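Local atomic coordinates of serine protease inhibitor (Thermoanaerobacter tengcongensis, PDB entry 2PEF), a protein that probably inhibits serine-type endopeptidases, as a thermophilic member of the serpin family captured here in its latent state. Residues 34-39 against 362-367. Residues are numbered along the deposited sequence; the frame is centred on the assembly and turned at random. Where two conformers were deposited one is given.
Sequences SPLSAM and LPIFIG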
loop_
_atom_site.group_PDB
_atom_site.type_symbol
_atom_site.label_atom_id
_atom_site.label_comp_id
_atom_site.label_asym_id
_atom_site.label_seq_id
_atom_site.Cartn_x
_atom_site.Cartn_y
_atom_site.Cartn_z
ATOM N N SER A 34 -0.099 -1.048 1.209
ATOM C CA SER A 34 -0.652 -0.449 0.005
ATOM C C SER A 34 0.334 -0.631 -1.132
ATOM O O SER A 34 1.354 0.069 -1.191
ATOM C CB SER A 34 -0.938 1.037 0.200
ATOM O OG SER A 34 -1.333 1.631 -1.017
ATOM N N PRO A 35 0.047 -1.583 -2.035
ATOM C CA PRO A 35 0.908 -1.782 -3.196
ATOM C C PRO A 35 0.999 -0.519 -4.047
ATOM O O PRO A 35 2.068 -0.217 -4.573
ATOM C CB PRO A 35 0.214 -2.914 -3.955
ATOM C CG PRO A 35 -0.590 -3.625 -2.925
ATOM C CD PRO A 35 -1.068 -2.550 -2.009
ATOM N N LEU A 36 -0.107 0.217 -4.159
ATOM C CA LEU A 36 -0.135 1.474 -4.907
ATOM C C LEU A 36 0.894 2.464 -4.367
ATOM O O LEU A 36 1.680 3.017 -5.127
ATOM C CB LEU A 36 -1.531 2.107 -4.883
ATOM C CG LEU A 36 -1.704 3.445 -5.616
ATOM C CD1 LEU A 36 -1.360 3.336 -7.107
ATOM C CD2 LEU A 36 -3.120 3.966 -5.417
ATOM N N SER A 37 0.880 2.676 -3.055
ATOM C CA SER A 37 1.823 3.583 -2.411
ATOM C C SER A 37 3.278 3.172 -2.641
ATOM O O SER A 37 4.126 4.012 -2.955
ATOM C CB SER A 37 1.527 3.678 -0.914
ATOM O OG SER A 37 2.486 4.491 -0.262
ATOM N N ALA A 38 3.558 1.880 -2.489
ATOM C CA ALA A 38 4.905 1.353 -2.693
ATOM C C ALA A 38 5.359 1.542 -4.134
ATOM O O ALA A 38 6.470 2.027 -4.379
ATOM C CB ALA A 38 4.972 -0.107 -2.293
ATOM N N MET A 39 4.490 1.161 -5.071
ATOM C CA MET A 39 4.727 1.338 -6.502
ATOM C C MET A 39 5.104 2.779 -6.845
ATOM O O MET A 39 6.063 3.035 -7.577
ATOM C CB MET A 39 3.478 0.923 -7.291
ATOM C CG MET A 39 3.528 1.237 -8.782
ATOM S SD MET A 39 4.782 0.287 -9.661
ATOM C CE MET A 39 4.011 -1.326 -9.728
ATOM N N LEU A 362 -7.567 -4.209 -8.930
ATOM C CA LEU A 362 -6.280 -4.049 -8.254
ATOM C C LEU A 362 -6.439 -3.654 -6.786
ATOM O O LEU A 362 -7.284 -2.822 -6.455
ATOM C CB LEU A 362 -5.418 -3.011 -8.979
ATOM C CG LEU A 362 -4.851 -3.432 -10.337
ATOM C CD1 LEU A 362 -4.254 -2.233 -11.063
ATOM C CD2 LEU A 362 -3.812 -4.536 -10.180
ATOM N N PRO A 363 -5.622 -4.250 -5.899
ATOM C CA PRO A 363 -5.719 -3.923 -4.477
ATOM C C PRO A 363 -4.982 -2.638 -4.096
ATOM O O PRO A 363 -3.745 -2.593 -4.118
ATOM C CB PRO A 363 -5.075 -5.133 -3.802
ATOM C CG PRO A 363 -4.058 -5.612 -4.784
ATOM C CD PRO A 363 -4.590 -5.274 -6.162
ATOM N N ILE A 364 -5.747 -1.606 -3.749
ATOM C CA ILE A 364 -5.178 -0.364 -3.219
ATOM C C ILE A 364 -4.522 -0.640 -1.867
ATOM O O ILE A 364 -3.413 -0.177 -1.605
ATOM C CB ILE A 364 -6.253 0.756 -3.079
ATOM C CG1 ILE A 364 -7.015 0.965 -4.399
ATOM C CG2 ILE A 364 -5.640 2.060 -2.555
ATOM C CD1 ILE A 364 -6.174 1.473 -5.566
ATOM N N PHE A 365 -5.231 -1.396 -1.030
ATOM C CA PHE A 365 -4.731 -1.911 0.241
ATOM C C PHE A 365 -4.990 -3.410 0.296
ATOM O O PHE A 365 -5.994 -3.901 -0.239
ATOM C CB PHE A 365 -5.444 -1.232 1.414
ATOM C CG PHE A 365 -5.027 0.194 1.642
ATOM C CD1 PHE A 365 -5.624 1.236 0.929
ATOM C CD2 PHE A 365 -4.049 0.502 2.588
ATOM C CE1 PHE A 365 -5.245 2.561 1.147
ATOM C CE2 PHE A 365 -3.659 1.819 2.809
ATOM C CZ PHE A 365 -4.255 2.851 2.090
ATOM N N ILE A 366 -4.080 -4.141 0.931
ATOM C CA ILE A 366 -4.260 -5.581 1.141
ATOM C C ILE A 366 -3.624 -5.975 2.477
ATOM O O ILE A 366 -2.534 -5.510 2.820
ATOM C CB ILE A 366 -3.744 -6.428 -0.067
ATOM C CG1 ILE A 366 -4.076 -7.914 0.120
ATOM C CG2 ILE A 366 -2.249 -6.199 -0.316
ATOM C CD1 ILE A 366 -4.001 -8.733 -1.171
ATOM N N GLY A 367 -4.324 -6.800 3.246
ATOM C CA GLY A 367 -3.859 -7.124 4.590
ATOM C C GLY A 367 -4.437 -8.367 5.222
ATOM O O GLY A 367 -5.186 -9.116 4.594
#
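Ser34 and the carbonyl of Ile364 give a compact example of one hydroxyl serving two pieces of backbone at once. With OG anti to the backbone N (chi1 174°), the hydroxyl donates to Ile364 O over 2.8 Å, approaching close to the line of the carbonyl, with a C=O...OG angle of 162°. The same oxygen accepts from Ser37 N at 3.2 Å in a nearly straight capping bond, with Ser34 as the N-cap of helix 35-46. Ser34 CA also lies near Ile364 O, a CA-H...O contact of 3.2 Å, while its CB sits over one face of the Phe365 ring, 4.1 Å from the centroid and displaced toward the rim. An alanine here would probably leave Ile364 O without its hydroxyl donor and the N-H of Ser37 without its cap, while the CB contact with the ring could remain. Pro35 follows, its ring leaning on the bulged chain through CD and CG: CD is 3.4 Å from both Pro363 O and Ile364 O, and CG meets Ile366 CG2 at 4.0 Å, the two side chains crossing at about a right angle. Farther along the helix, Leu36 and Ile364 run alongside one another with their ends in the same direction, and touch through Leu36 CD2 and Ile364 CD1. Ile364 and Phe365 both hydrogen-bond through their backbones to Ile355, a classic beta bulge in strand 362-372, where the strand bends. The whole contact is buried near the centre of the serpin fold: helix 7-22 packs on Pro35 and Ile366, Tyr77 of helix 67-80 on Leu36 and Ile364, and strands 158-169 and 322-331 on Phe365.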